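2-methyl-aconitate isomerase (Shewanella oneidensis, PDB 5K87) catalyses the cis-trans isomerization of 2-methyl-aconitate by base-catalysed proton abstraction, a step of propionate breakdown through the 2-methylcitrate cycle. Local coordinates at residues Asp305-Arg311 / Ala352-Pro358; Glu168-Val172 / Pro358-Leu362; Lys25-Leu31 / Glu75-Ser80; Met19-Lys25 / Asn111-Ala115. The protein carries 1 engineered substitution. One frame throughout, in Å; residues are numbered along the deposited sequence. Where two conformers were deposited one is given.

Interaction 1: residues Asp305-Arg311 / Ala352-Pro358; sequences DVDLLVR and AVRFGHP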
loop_
_atom_site.group_PDB
_atom_site.type_symbol
_atom_site.label_atom_id
_atom_site.label_comp_id
_atom_site.label_asym_id
_atom_site.label_seq_id
_atom_site.Cartn_x
_atom_site.Cartn_y
_atom_site.Cartn_z
ATOM N N ASP A 305 -27.117 -11.747 -10.700
ATOM C CA ASP A 305 -25.904 -12.455 -10.297
ATOM C C ASP A 305 -25.824 -12.674 -8.787
ATOM O O ASP A 305 -25.029 -13.490 -8.324
ATOM C CB ASP A 305 -24.646 -11.699 -10.734
ATOM C CG ASP A 305 -24.482 -11.627 -12.241
ATOM O OD1 ASP A 305 -25.102 -12.439 -12.963
ATOM O OD2 ASP A 305 -23.710 -10.754 -12.698
ATOM N N VAL A 306 -26.627 -11.939 -8.021
ATOM C CA VAL A 306 -26.487 -11.944 -6.570
ATOM C C VAL A 306 -27.815 -12.126 -5.858
ATOM O O VAL A 306 -28.884 -11.859 -6.418
ATOM C CB VAL A 306 -25.826 -10.639 -6.058
ATOM C CG1 VAL A 306 -24.402 -10.520 -6.584
ATOM C CG2 VAL A 306 -26.667 -9.430 -6.444
ATOM N N ASP A 307 -27.736 -12.581 -4.615
ATOM C CA ASP A 307 -28.901 -12.714 -3.754
ATOM C C ASP A 307 -29.142 -11.458 -2.920
ATOM O O ASP A 307 -30.255 -11.224 -2.450
ATOM C CB ASP A 307 -28.739 -13.923 -2.833
ATOM C CG ASP A 307 -28.658 -15.218 -3.598
ATOM O OD1 ASP A 307 -29.671 -15.593 -4.228
ATOM O OD2 ASP A 307 -27.594 -15.866 -3.573
ATOM N N LEU A 308 -28.094 -10.662 -2.714
ATOM C CA LEU A 308 -28.196 -9.413 -1.953
ATOM C C LEU A 308 -26.910 -8.617 -2.136
ATOM O O LEU A 308 -25.933 -9.119 -2.697
ATOM C CB LEU A 308 -28.450 -9.671 -0.457
ATOM C CG LEU A 308 -27.263 -10.173 0.372
ATOM C CD1 LEU A 308 -27.541 -9.947 1.846
ATOM C CD2 LEU A 308 -26.962 -11.645 0.122
ATOM N N LEU A 309 -26.925 -7.374 -1.674
ATOM C CA LEU A 309 -25.742 -6.521 -1.640
ATOM C C LEU A 309 -25.317 -6.333 -0.200
ATOM O O LEU A 309 -26.159 -6.132 0.682
ATOM C CB LEU A 309 -26.071 -5.155 -2.221
ATOM C CG LEU A 309 -26.621 -5.184 -3.642
ATOM C CD1 LEU A 309 -26.830 -3.768 -4.133
ATOM C CD2 LEU A 309 -25.714 -5.957 -4.581
ATOM N N VAL A 310 -24.009 -6.397 0.050
ATOM C CA VAL A 310 -23.476 -6.068 1.365
ATOM C C VAL A 310 -22.216 -5.237 1.223
ATOM O O VAL A 310 -21.315 -5.583 0.452
ATOM C CB VAL A 310 -23.139 -7.317 2.213
ATOM C CG1 VAL A 310 -22.799 -6.892 3.641
ATOM C CG2 VAL A 310 -24.289 -8.330 2.218
ATOM N N ARG A 311 -22.167 -4.140 1.968
ATOM C CA ARG A 311 -20.975 -3.306 2.084
ATOM C C ARG A 311 -20.593 -3.310 3.552
ATOM O O ARG A 311 -21.466 -3.237 4.413
ATOM C CB ARG A 311 -21.294 -1.884 1.644
ATOM C CG ARG A 311 -20.894 -1.561 0.219
ATOM C CD ARG A 311 -21.522 -2.472 -0.819
ATOM N NE ARG A 311 -21.245 -1.954 -2.154
ATOM C CZ ARG A 311 -21.410 -2.636 -3.283
ATOM N NH1 ARG A 311 -21.876 -3.878 -3.271
ATOM N NH2 ARG A 311 -21.124 -2.058 -4.433
ATOM N N ALA A 352 -27.005 -21.087 1.064
ATOM C CA ALA A 352 -25.894 -20.262 0.607
ATOM C C ALA A 352 -26.443 -18.972 0.048
ATOM O O ALA A 352 -27.621 -18.903 -0.328
ATOM C CB ALA A 352 -25.089 -20.981 -0.467
ATOM N N VAL A 353 -25.599 -17.948 -0.001
ATOM C CA VAL A 353 -25.900 -16.731 -0.736
ATOM C C VAL A 353 -24.667 -16.257 -1.468
ATOM O O VAL A 353 -23.531 -16.451 -1.005
ATOM C CB VAL A 353 -26.401 -15.568 0.167
ATOM C CG1 VAL A 353 -27.836 -15.812 0.633
ATOM C CG2 VAL A 353 -25.443 -15.312 1.340
ATOM N N ARG A 354 -24.890 -15.638 -2.616
ATOM C CA ARG A 354 -23.854 -14.881 -3.287
ATOM C C ARG A 354 -24.203 -13.427 -3.080
ATOM O O ARG A 354 -25.295 -12.984 -3.450
ATOM C CB ARG A 354 -23.809 -15.204 -4.782
ATOM C CG ARG A 354 -22.659 -14.521 -5.503
ATOM C CD ARG A 354 -22.551 -14.954 -6.961
ATOM N NE ARG A 354 -22.019 -16.306 -7.096
ATOM C CZ ARG A 354 -20.726 -16.606 -7.025
ATOM N NH1 ARG A 354 -19.829 -15.649 -6.816
ATOM N NH2 ARG A 354 -20.329 -17.866 -7.160
ATOM N N PHE A 355 -23.294 -12.673 -2.477
ATOM C CA PHE A 355 -23.562 -11.266 -2.252
ATOM C C PHE A 355 -22.631 -10.391 -3.080
ATOM O O PHE A 355 -21.509 -10.790 -3.427
ATOM C CB PHE A 355 -23.507 -10.910 -0.759
ATOM C CG PHE A 355 -22.158 -11.133 -0.120
ATOM C CD1 PHE A 355 -21.191 -10.134 -0.130
ATOM C CD2 PHE A 355 -21.858 -12.336 0.496
ATOM C CE1 PHE A 355 -19.947 -10.339 0.465
ATOM C CE2 PHE A 355 -20.617 -12.544 1.089
ATOM C CZ PHE A 355 -19.657 -11.544 1.073
ATOM N N GLY A 356 -23.110 -9.197 -3.401
ATOM C CA GLY A 356 -22.314 -8.227 -4.115
ATOM C C GLY A 356 -21.670 -7.231 -3.171
ATOM O O GLY A 356 -22.349 -6.570 -2.388
ATOM N N HIS A 357 -20.347 -7.131 -3.274
ATOM C CA HIS A 357 -19.543 -6.180 -2.517
ATOM C C HIS A 357 -18.863 -5.220 -3.518
ATOM O O HIS A 357 -19.076 -5.339 -4.725
ATOM C CB HIS A 357 -18.542 -6.933 -1.624
ATOM C CG HIS A 357 -17.640 -7.872 -2.358
ATOM N ND1 HIS A 357 -16.587 -7.445 -3.145
ATOM C CD2 HIS A 357 -17.617 -9.226 -2.395
ATOM C CE1 HIS A 357 -15.963 -8.501 -3.637
ATOM N NE2 HIS A 357 -16.565 -9.592 -3.199
ATOM N N PRO A 358 -18.078 -4.236 -3.044
ATOM C CA PRO A 358 -17.569 -3.264 -4.023
ATOM C C PRO A 358 -16.716 -3.841 -5.148
ATOM O O PRO A 358 -16.704 -3.260 -6.229
ATOM C CB PRO A 358 -16.765 -2.297 -3.151
ATOM C CG PRO A 358 -17.513 -2.304 -1.867
ATOM C CD PRO A 358 -17.860 -3.760 -1.667
#
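Arg-311 lays its guanidinium over the peptide that joins His-357 to Pro-358. Pro-358 N lies 3.7 Å above the centre of the guanidinium plane, and His-357 C sits over the same face nearer the rim. A bend at chi2 (58°) folds the chain back, past the proline ring, which runs the opposite way. At the edge, Arg-311 NH1 makes a weak bond to Gly-356 O (2.9 Å, 118°). Arg-311 NE donates to Glu-240 O, and Tyr-293 adds a cation-pi contact. A leucine here would probably leave Glu-240 O without this donor and strip the flat cover from the Pro-358 peptide.

The two strands pair in parallel, with their axes 50° apart. Leu-308 CD2 slants across Phe-355 CB at 3.6 Å. Val-310 CG2 meets Phe-355 CB at 4.0 Å. On the other face, Val-306 CG1 and Leu-309 CD2 close over Gly-356, where a CB would be tight against Leu-309 CD2. Gly-356 N donates to Leu-308 O.

Asp-307 N donates to Arg-354 O (2.7 Å), while Asp-307 OD2 takes Arg-354 N on its anti lone pair (2.9 Å). The two residues thus grip each other by two bonds. Gly-356 O serves one good donor, Val-310 N, and one weak one, Arg-311 NH1.

Interaction 2: residues Glu168-Val172 / Pro358-Leu362; sequences ELDGV and PSGTL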
loop_
_atom_site.group_PDB
_atom_site.type_symbol
_atom_site.label_atom_id
_atom_site.label_comp_id
_atom_site.label_asym_id
_atom_site.label_seq_id
_atom_site.Cartn_x
_atom_site.Cartn_y
_atom_site.Cartn_z
ATOM N N GLU A 168 -10.512 -17.840 -9.914
ATOM C CA GLU A 168 -10.573 -16.390 -9.786
ATOM C C GLU A 168 -11.482 -15.972 -8.631
ATOM O O GLU A 168 -12.526 -16.586 -8.393
ATOM C CB GLU A 168 -11.032 -15.748 -11.099
ATOM C CG GLU A 168 -10.261 -16.242 -12.317
ATOM C CD GLU A 168 -9.994 -15.153 -13.337
ATOM O OE1 GLU A 168 -9.322 -15.447 -14.350
ATOM O OE2 GLU A 168 -10.446 -14.008 -13.129
ATOM N N LEU A 169 -11.057 -14.938 -7.906
ATOM C CA LEU A 169 -11.847 -14.321 -6.846
ATOM C C LEU A 169 -12.025 -12.869 -7.236
ATOM O O LEU A 169 -11.049 -12.231 -7.638
ATOM C CB LEU A 169 -11.086 -14.308 -5.509
ATOM C CG LEU A 169 -10.240 -15.413 -4.884
ATOM C CD1 LEU A 169 -9.734 -14.970 -3.521
ATOM C CD2 LEU A 169 -11.043 -16.648 -4.725
ATOM N N ASP A 170 -13.233 -12.331 -7.086
ATOM C CA ASP A 170 -13.439 -10.909 -7.298
ATOM C C ASP A 170 -12.699 -10.133 -6.218
ATOM O O ASP A 170 -12.862 -10.378 -5.019
ATOM C CB ASP A 170 -14.930 -10.559 -7.314
ATOM C CG ASP A 170 -15.625 -11.001 -8.594
ATOM O OD1 ASP A 170 -14.930 -11.388 -9.558
ATOM O OD2 ASP A 170 -16.872 -10.951 -8.643
ATOM N N GLY A 171 -11.857 -9.205 -6.657
ATOM C CA GLY A 171 -10.967 -8.490 -5.763
ATOM C C GLY A 171 -9.537 -9.004 -5.807
ATOM O O GLY A 171 -8.653 -8.397 -5.203
ATOM N N VAL A 172 -9.313 -10.128 -6.488
ATOM C CA VAL A 172 -7.963 -10.649 -6.677
ATOM C C VAL A 172 -7.638 -10.607 -8.146
ATOM O O VAL A 172 -8.310 -11.224 -8.990
ATOM C CB VAL A 172 -7.766 -12.060 -6.128
ATOM C CG1 VAL A 172 -6.358 -12.567 -6.465
ATOM C CG2 VAL A 172 -7.981 -12.061 -4.624
ATOM N N PRO A 358 -18.078 -4.236 -3.044
ATOM C CA PRO A 358 -17.569 -3.264 -4.023
ATOM C C PRO A 358 -16.716 -3.841 -5.148
ATOM O O PRO A 358 -16.704 -3.260 -6.229
ATOM C CB PRO A 358 -16.765 -2.297 -3.151
ATOM C CG PRO A 358 -17.513 -2.304 -1.867
ATOM C CD PRO A 358 -17.860 -3.760 -1.667
ATOM N N SER A 359 -16.041 -4.960 -4.918
ATOM C CA SER A 359 -15.154 -5.525 -5.935
ATOM C C SER A 359 -15.787 -6.620 -6.794
ATOM O O SER A 359 -15.113 -7.173 -7.664
ATOM C CB SER A 359 -13.873 -6.071 -5.289
ATOM O OG SER A 359 -13.042 -5.016 -4.834
ATOM N N GLY A 360 -17.060 -6.935 -6.559
ATOM C CA GLY A 360 -17.704 -8.023 -7.277
ATOM C C GLY A 360 -18.531 -8.876 -6.344
ATOM O O GLY A 360 -19.251 -8.351 -5.493
ATOM N N THR A 361 -18.440 -10.190 -6.484
ATOM C CA THR A 361 -19.324 -11.058 -5.715
ATOM C C THR A 361 -18.548 -12.091 -4.909
ATOM O O THR A 361 -17.378 -12.354 -5.180
ATOM C CB THR A 361 -20.358 -11.774 -6.609
ATOM O OG1 THR A 361 -19.714 -12.817 -7.344
ATOM C CG2 THR A 361 -21.003 -10.800 -7.579
ATOM N N LEU A 362 -19.212 -12.662 -3.910
ATOM C CA LEU A 362 -18.625 -13.700 -3.072
ATOM C C LEU A 362 -19.748 -14.633 -2.651
ATOM O O LEU A 362 -20.780 -14.181 -2.149
ATOM C CB LEU A 362 -17.953 -13.068 -1.843
ATOM C CG LEU A 362 -16.996 -13.884 -0.970
ATOM C CD1 LEU A 362 -16.136 -12.930 -0.146
ATOM C CD2 LEU A 362 -17.711 -14.866 -0.057
HETATM O O HOH W 1 -15.174 -13.818 -5.495
HETATM O O HOH W 2 -18.409 -12.773 -9.845
#
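The Asp-170 carboxylate is the flat group that meets Thr-361. It stands on a type II beta turn, Leu-169 to Val-172, closed by Val-172 N to Leu-169 O. Its CG is anti to the carbonyl carbon (chi1 -74°), which turns the carboxylate to the strand. Thr-361 N donates to Asp-170 OD2 (2.8 Å, 160°), which receives it on its anti lone pair, away from OD1. Gly-360 CA rises on one side of the carboxylate plane, 3.3 Å from Asp-170 OD2. A water lies to the other side and donates to the same oxygen.

The turn docks where the beta-hairpin of strands 352-357 and 360-371 reverses. Gly-171 has a phi of 102°, which suits glycine at this place in the turn. Gly-171 CA packs on Ser-359 CB at 3.8 Å. A side chain on Gly-360 would run into Asp-170 OD2, so the hairpin needs a glycine there too. Gly-171 N donates to the OH of Tyr-59 of the second subunit, so the turn also lies at the dimer interface.

The water on Asp-170 OD2 also bonds Thr-361 OG1. That hydroxyl is further tied to Arg-354. A second water accepts from Asp-170 N at 2.9 Å and donates to Thr-361 O at 2.7 Å.

Interaction 3: residues Lys25-Leu31 / Glu75-Ser80; sequences KGVFFRL and ETVILS. Engineered in segment 75-80: Glu-75 (natural residue Lys).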
loop_
_atom_site.group_PDB
_atom_site.type_symbol
_atom_site.label_atom_id
_atom_site.label_comp_id
_atom_site.label_asym_id
_atom_site.label_seq_id
_atom_site.Cartn_x
_atom_site.Cartn_y
_atom_site.Cartn_z
ATOM N N LYS A 25 -3.291 -8.846 2.252
ATOM C CA LYS A 25 -1.867 -9.167 2.325
ATOM C C LYS A 25 -1.419 -9.068 3.766
ATOM O O LYS A 25 -1.810 -8.138 4.477
ATOM C CB LYS A 25 -1.018 -8.197 1.488
ATOM C CG LYS A 25 -1.296 -8.252 -0.002
ATOM C CD LYS A 25 -0.243 -7.494 -0.807
ATOM C CE LYS A 25 -0.371 -5.981 -0.697
ATOM N NZ LYS A 25 0.619 -5.331 -1.606
ATOM N N GLY A 26 -0.571 -9.997 4.188
ATOM C CA GLY A 26 -0.053 -9.959 5.536
ATOM C C GLY A 26 1.343 -10.527 5.640
ATOM O O GLY A 26 1.825 -11.220 4.738
ATOM N N VAL A 27 1.996 -10.221 6.754
ATOM C CA VAL A 27 3.309 -10.753 7.069
ATOM C C VAL A 27 3.136 -11.901 8.056
ATOM O O VAL A 27 2.528 -11.736 9.127
ATOM C CB VAL A 27 4.242 -9.673 7.662
ATOM C CG1 VAL A 27 5.624 -10.258 7.879
ATOM C CG2 VAL A 27 4.303 -8.447 6.759
ATOM N N PHE A 28 3.665 -13.063 7.676
ATOM C CA PHE A 28 3.506 -14.321 8.403
ATOM C C PHE A 28 4.801 -14.742 9.072
ATOM O O PHE A 28 5.872 -14.686 8.452
ATOM C CB PHE A 28 3.122 -15.430 7.423
ATOM C CG PHE A 28 1.712 -15.333 6.919
ATOM C CD1 PHE A 28 1.333 -14.293 6.092
ATOM C CD2 PHE A 28 0.766 -16.285 7.266
ATOM C CE1 PHE A 28 0.027 -14.187 5.638
ATOM C CE2 PHE A 28 -0.548 -16.194 6.800
ATOM C CZ PHE A 28 -0.908 -15.141 5.997
ATOM N N PHE A 29 4.703 -15.183 10.321
ATOM C CA PHE A 29 5.840 -15.656 11.096
ATOM C C PHE A 29 5.535 -17.005 11.718
ATOM O O PHE A 29 4.424 -17.234 12.227
ATOM C CB PHE A 29 6.121 -14.719 12.274
ATOM C CG PHE A 29 6.368 -13.286 11.896
ATOM C CD1 PHE A 29 7.652 -12.829 11.656
ATOM C CD2 PHE A 29 5.316 -12.390 11.818
ATOM C CE1 PHE A 29 7.874 -11.501 11.329
ATOM C CE2 PHE A 29 5.536 -11.065 11.488
ATOM C CZ PHE A 29 6.817 -10.624 11.248
ATOM N N ARG A 30 6.533 -17.883 11.733
ATOM C CA ARG A 30 6.517 -19.025 12.634
ATOM C C ARG A 30 6.908 -18.513 13.997
ATOM O O ARG A 30 7.860 -17.734 14.117
ATOM C CB ARG A 30 7.592 -20.037 12.257
ATOM C CG ARG A 30 7.340 -20.926 11.075
ATOM C CD ARG A 30 8.263 -22.163 11.142
ATOM N NE ARG A 30 9.660 -21.775 11.324
ATOM C CZ ARG A 30 10.688 -22.617 11.353
ATOM N NH1 ARG A 30 10.488 -23.922 11.209
ATOM N NH2 ARG A 30 11.918 -22.148 11.524
ATOM N N LEU A 31 6.205 -18.966 15.025
ATOM C CA LEU A 31 6.489 -18.547 16.390
ATOM C C LEU A 31 7.968 -18.693 16.746
ATOM O O LEU A 31 8.578 -17.774 17.292
ATOM C CB LEU A 31 5.630 -19.353 17.359
ATOM C CG LEU A 31 5.859 -19.098 18.846
ATOM C CD1 LEU A 31 5.464 -17.675 19.213
ATOM C CD2 LEU A 31 5.068 -20.096 19.671
ATOM N N GLU A 75 -1.486 -6.143 8.396
ATOM C CA GLU A 75 -1.900 -7.431 8.945
ATOM C C GLU A 75 -0.696 -8.302 9.239
ATOM O O GLU A 75 0.237 -8.389 8.423
ATOM C CB GLU A 75 -2.837 -8.165 7.969
ATOM C CG GLU A 75 -4.150 -7.432 7.739
ATOM C CD GLU A 75 -5.230 -8.261 7.073
ATOM O OE1 GLU A 75 -4.963 -9.360 6.563
ATOM O OE2 GLU A 75 -6.389 -7.802 7.068
ATOM N N THR A 76 -0.736 -8.966 10.392
ATOM C CA THR A 76 0.306 -9.897 10.787
ATOM C C THR A 76 -0.293 -11.199 11.286
ATOM O O THR A 76 -1.420 -11.229 11.800
ATOM C CB THR A 76 1.208 -9.300 11.879
ATOM O OG1 THR A 76 0.422 -8.990 13.043
ATOM C CG2 THR A 76 1.905 -8.036 11.360
ATOM N N VAL A 77 0.474 -12.272 11.131
ATOM C CA VAL A 77 0.022 -13.608 11.493
ATOM C C VAL A 77 1.169 -14.351 12.161
ATOM O O VAL A 77 2.305 -14.326 11.669
ATOM C CB VAL A 77 -0.418 -14.391 10.236
ATOM C CG1 VAL A 77 -0.712 -15.845 10.567
ATOM C CG2 VAL A 77 -1.622 -13.731 9.574
ATOM N N ILE A 78 0.880 -14.996 13.290
ATOM C CA ILE A 78 1.852 -15.859 13.952
ATOM C C ILE A 78 1.281 -17.267 14.037
ATOM O O ILE A 78 0.181 -17.467 14.562
ATOM C CB ILE A 78 2.195 -15.347 15.364
ATOM C CG1 ILE A 78 2.856 -13.970 15.280
ATOM C CG2 ILE A 78 3.109 -16.335 16.099
ATOM C CD1 ILE A 78 2.979 -13.273 16.619
ATOM N N LEU A 79 2.027 -18.226 13.501
ATOM C CA LEU A 79 1.597 -19.617 13.476
ATOM C C LEU A 79 2.545 -20.487 14.281
ATOM O O LEU A 79 3.749 -20.219 14.331
ATOM C CB LEU A 79 1.548 -20.125 12.035
ATOM C CG LEU A 79 0.652 -19.296 11.106
ATOM C CD1 LEU A 79 0.579 -19.862 9.699
ATOM C CD2 LEU A 79 -0.749 -19.171 11.675
ATOM N N SER A 80 2.004 -21.543 14.881
ATOM C CA SER A 80 2.786 -22.463 15.692
ATOM C C SER A 80 2.128 -23.833 15.666
ATOM O O SER A 80 0.973 -23.973 15.261
ATOM C CB SER A 80 2.837 -21.962 17.128
ATOM O OG SER A 80 1.529 -21.757 17.628
HETATM O O HOH W 3 0.061 -6.501 5.873
#
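Lys-25 to Leu-31 and Glu-75 to Ser-80 pair as neighbouring parallel strands in a domain of the diaminopimelate epimerase clan. A regular ladder joins them: Val-27 N to Glu-75 O, Val-77 N to Val-27 O, Phe-29 N to Val-77 O, Leu-79 N to Phe-29 O, and Leu-31 N to Leu-79 O at 2.8 Å.

On the face of Phe-28 and Val-77, the two side chains lie side by side and point the same way. Val-77 CB stands over the face of the Phe-28 ring, 4.0 Å from its centroid and 21° off the normal, a CH-pi contact. Val-77 CG1 comes to 3.6 Å of Phe-28 CD2, and Leu-79 CD1 reaches the ring edge. The ring is set there by a chi1 of -73°, with CG anti to the carbonyl carbon. Helix 113-122 packs on this face through Ala-115 and Val-116. A serine in place of Phe-28 would probably open a gap between Val-77 and Ala-115 and leave the valine without its ring.

The other face carries Phe-29 and Ile-78, and helix 43-53 covers it through Leu-49 and Arg-45. Phe-29 turns a ring edge to the backbone, with CD2 3.6 Å from Val-77 O. Further on, Ile-78 CG2 touches Leu-31 CA at 4.0 Å.

Glu-75, engineered from lysine, stands at a substrate-binding position. Its side chain lies near Cys-109 and the bound malonate. At this end of the ladder a water donates to Lys-25 O at 2.9 Å and accepts from Glu-75 N at 3.0 Å.

Interaction 4: residues Met19-Lys25 / Asn111-Ala115; sequences MRGGTSK and NLTAA. With MLI (malonate ion), chain D.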
loop_
_atom_site.group_PDB
_atom_site.type_symbol
_atom_site.label_atom_id
_atom_site.label_comp_id
_atom_site.label_asym_id
_atom_site.label_seq_id
_atom_site.Cartn_x
_atom_site.Cartn_y
_atom_site.Cartn_z
ATOM N N MET A 19 2.533 -12.707 2.220
ATOM C CA MET A 19 1.594 -13.490 1.415
ATOM C C MET A 19 0.337 -12.714 1.117
ATOM O O MET A 19 -0.098 -11.881 1.928
ATOM C CB MET A 19 1.173 -14.777 2.132
ATOM C CG MET A 19 2.322 -15.658 2.545
ATOM S SD MET A 19 1.781 -17.237 3.222
ATOM C CE MET A 19 0.987 -18.002 1.808
ATOM N N ARG A 20 -0.265 -12.996 -0.036
ATOM C CA ARG A 20 -1.670 -12.683 -0.245
ATOM C C ARG A 20 -2.524 -13.869 0.191
ATOM O O ARG A 20 -2.230 -15.018 -0.168
ATOM C CB ARG A 20 -1.966 -12.370 -1.712
ATOM C CG ARG A 20 -3.447 -12.122 -1.950
ATOM C CD ARG A 20 -3.839 -11.981 -3.428
ATOM N NE ARG A 20 -3.609 -13.203 -4.204
ATOM C CZ ARG A 20 -4.355 -14.301 -4.128
ATOM N NH1 ARG A 20 -5.393 -14.362 -3.305
ATOM N NH2 ARG A 20 -4.047 -15.354 -4.882
ATOM N N GLY A 21 -3.560 -13.604 0.984
ATOM C CA GLY A 21 -4.603 -14.580 1.253
ATOM C C GLY A 21 -5.928 -13.925 0.928
ATOM O O GLY A 21 -6.231 -12.866 1.472
ATOM N N GLY A 22 -6.706 -14.520 0.028
ATOM C CA GLY A 22 -7.930 -13.880 -0.414
ATOM C C GLY A 22 -7.632 -12.480 -0.927
ATOM O O GLY A 22 -6.692 -12.279 -1.707
ATOM N N THR A 23 -8.400 -11.499 -0.456
ATOM C CA THR A 23 -8.229 -10.112 -0.873
ATOM C C THR A 23 -7.401 -9.286 0.114
ATOM O O THR A 23 -7.572 -8.069 0.189
ATOM C CB THR A 23 -9.597 -9.441 -1.079
ATOM O OG1 THR A 23 -10.414 -9.626 0.086
ATOM C CG2 THR A 23 -10.317 -10.072 -2.251
ATOM N N SER A 24 -6.490 -9.938 0.840
ATOM C CA SER A 24 -5.640 -9.264 1.826
ATOM C C SER A 24 -4.180 -9.664 1.690
ATOM O O SER A 24 -3.868 -10.706 1.117
ATOM C CB SER A 24 -6.108 -9.604 3.232
ATOM O OG SER A 24 -7.488 -9.295 3.367
ATOM N N LYS A 25 -3.291 -8.846 2.252
ATOM C CA LYS A 25 -1.867 -9.167 2.325
ATOM C C LYS A 25 -1.419 -9.068 3.766
ATOM O O LYS A 25 -1.810 -8.138 4.477
ATOM C CB LYS A 25 -1.018 -8.197 1.488
ATOM C CG LYS A 25 -1.296 -8.252 -0.002
ATOM C CD LYS A 25 -0.243 -7.494 -0.807
ATOM C CE LYS A 25 -0.371 -5.981 -0.697
ATOM N NZ LYS A 25 0.619 -5.331 -1.606
ATOM N N ASN A 111 -9.804 -13.800 5.251
ATOM C CA ASN A 111 -9.096 -13.839 3.979
ATOM C C ASN A 111 -7.745 -14.520 4.083
ATOM O O ASN A 111 -7.326 -15.219 3.160
ATOM C CB ASN A 111 -8.949 -12.447 3.385
ATOM C CG ASN A 111 -10.158 -12.053 2.575
ATOM O OD1 ASN A 111 -10.470 -12.689 1.565
ATOM N ND2 ASN A 111 -10.865 -11.015 3.011
ATOM N N LEU A 112 -7.048 -14.319 5.195
ATOM C CA LEU A 112 -5.725 -14.905 5.332
ATOM C C LEU A 112 -5.760 -16.387 5.703
ATOM O O LEU A 112 -4.717 -17.039 5.701
ATOM C CB LEU A 112 -4.878 -14.120 6.330
ATOM C CG LEU A 112 -4.445 -12.725 5.861
ATOM C CD1 LEU A 112 -3.481 -12.129 6.876
ATOM C CD2 LEU A 112 -3.816 -12.742 4.466
ATOM N N THR A 113 -6.939 -16.946 5.976
ATOM C CA THR A 113 -7.027 -18.346 6.375
ATOM C C THR A 113 -6.430 -19.321 5.340
ATOM O O THR A 113 -5.743 -20.271 5.697
ATOM C CB THR A 113 -8.477 -18.714 6.749
ATOM O OG1 THR A 113 -8.820 -18.073 7.988
ATOM C CG2 THR A 113 -8.629 -20.206 6.907
ATOM N N ALA A 114 -6.682 -19.087 4.055
ATOM C CA ALA A 114 -6.076 -19.934 3.022
ATOM C C ALA A 114 -4.544 -19.866 3.063
ATOM O O ALA A 114 -3.850 -20.866 2.871
ATOM C CB ALA A 114 -6.578 -19.531 1.642
ATOM N N ALA A 115 -4.017 -18.664 3.292
ATOM C CA ALA A 115 -2.578 -18.479 3.410
ATOM C C ALA A 115 -2.029 -19.141 4.670
ATOM O O ALA A 115 -0.906 -19.651 4.653
ATOM C CB ALA A 115 -2.217 -17.003 3.355
HETATM C C1 MLI D . -10.164 -9.149 7.042
HETATM C C2 MLI D . -10.735 -10.551 6.928
HETATM C C3 MLI D . -9.614 -8.700 5.709
HETATM O O6 MLI D . -11.346 -11.062 7.906
HETATM O O7 MLI D . -10.585 -11.206 5.859
HETATM O O8 MLI D . -8.367 -8.547 5.556
HETATM O O9 MLI D . -10.403 -8.497 4.749
#
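Thr-23 and Asn-111 meet where a tight beta-hairpin is docked on the start of helix 113-122. The hairpin joins strands 12-21 and 24-30 through a type II' turn, Gly-21 to Ser-24.

Hydrogen bonds come first. Thr-23 N donates to Asn-111 OD1 (3.1 Å, 166°). The N-H comes down on the amide C=O from above its plane. Arg-384 is a second donor to Asn-111 OD1, so the amide is fixed with ND2 turned to the ligand. Within the hairpin, Arg-20 NH1 donates to Gly-22 O, and Arg-20 also forms a salt bridge to Asp-64 of the second subunit.

Malonate occupies the substrate site. Asn-111 N donates to malonate O7 (2.8 Å). Asn-111 ND2 reaches malonate O9 at 3.1 Å and bonds O7 weakly. Ser-24 OG bonds malonate O8 from the hairpin side, at a very short distance that makes its details doubtful.

The rest is close packing. Gly-21 and Gly-22 face Asn-111 and Leu-112, where a side chain on either glycine would clash. Leu-112 CD2 lies 3.6 Å from Gly-21 N. Met-19 bends at chi3 (65°), which brings its CE to 3.7 Å from Ala-115 CB.

Interactions 3 and 4 share Lys-25 and strand 24-30, and their centres are 11 Å apart. Phe-28 CZ of interaction 3 packs on Ala-115 CB of interaction 4 at 3.5 Å. Interactions 1 and 2 share Pro-358, with centres 10 Å apart, and Val-306 CG1 packs on Thr-361 CG2 at 3.6 Å. Interactions 1 and 3 lie on opposite sides of the chain's centre, with centres about 30 Å apart. Interaction 2 touches both 1 and 4: Val-172 CG2 comes to 3.2 Å of Gly-22 O. The malonate is held directly in interaction 4. The Glu-75 side chain of interaction 3 is about 3 Å from this bound malonate ion, nearest atoms counted. His-319 and Gly-324 also bind it.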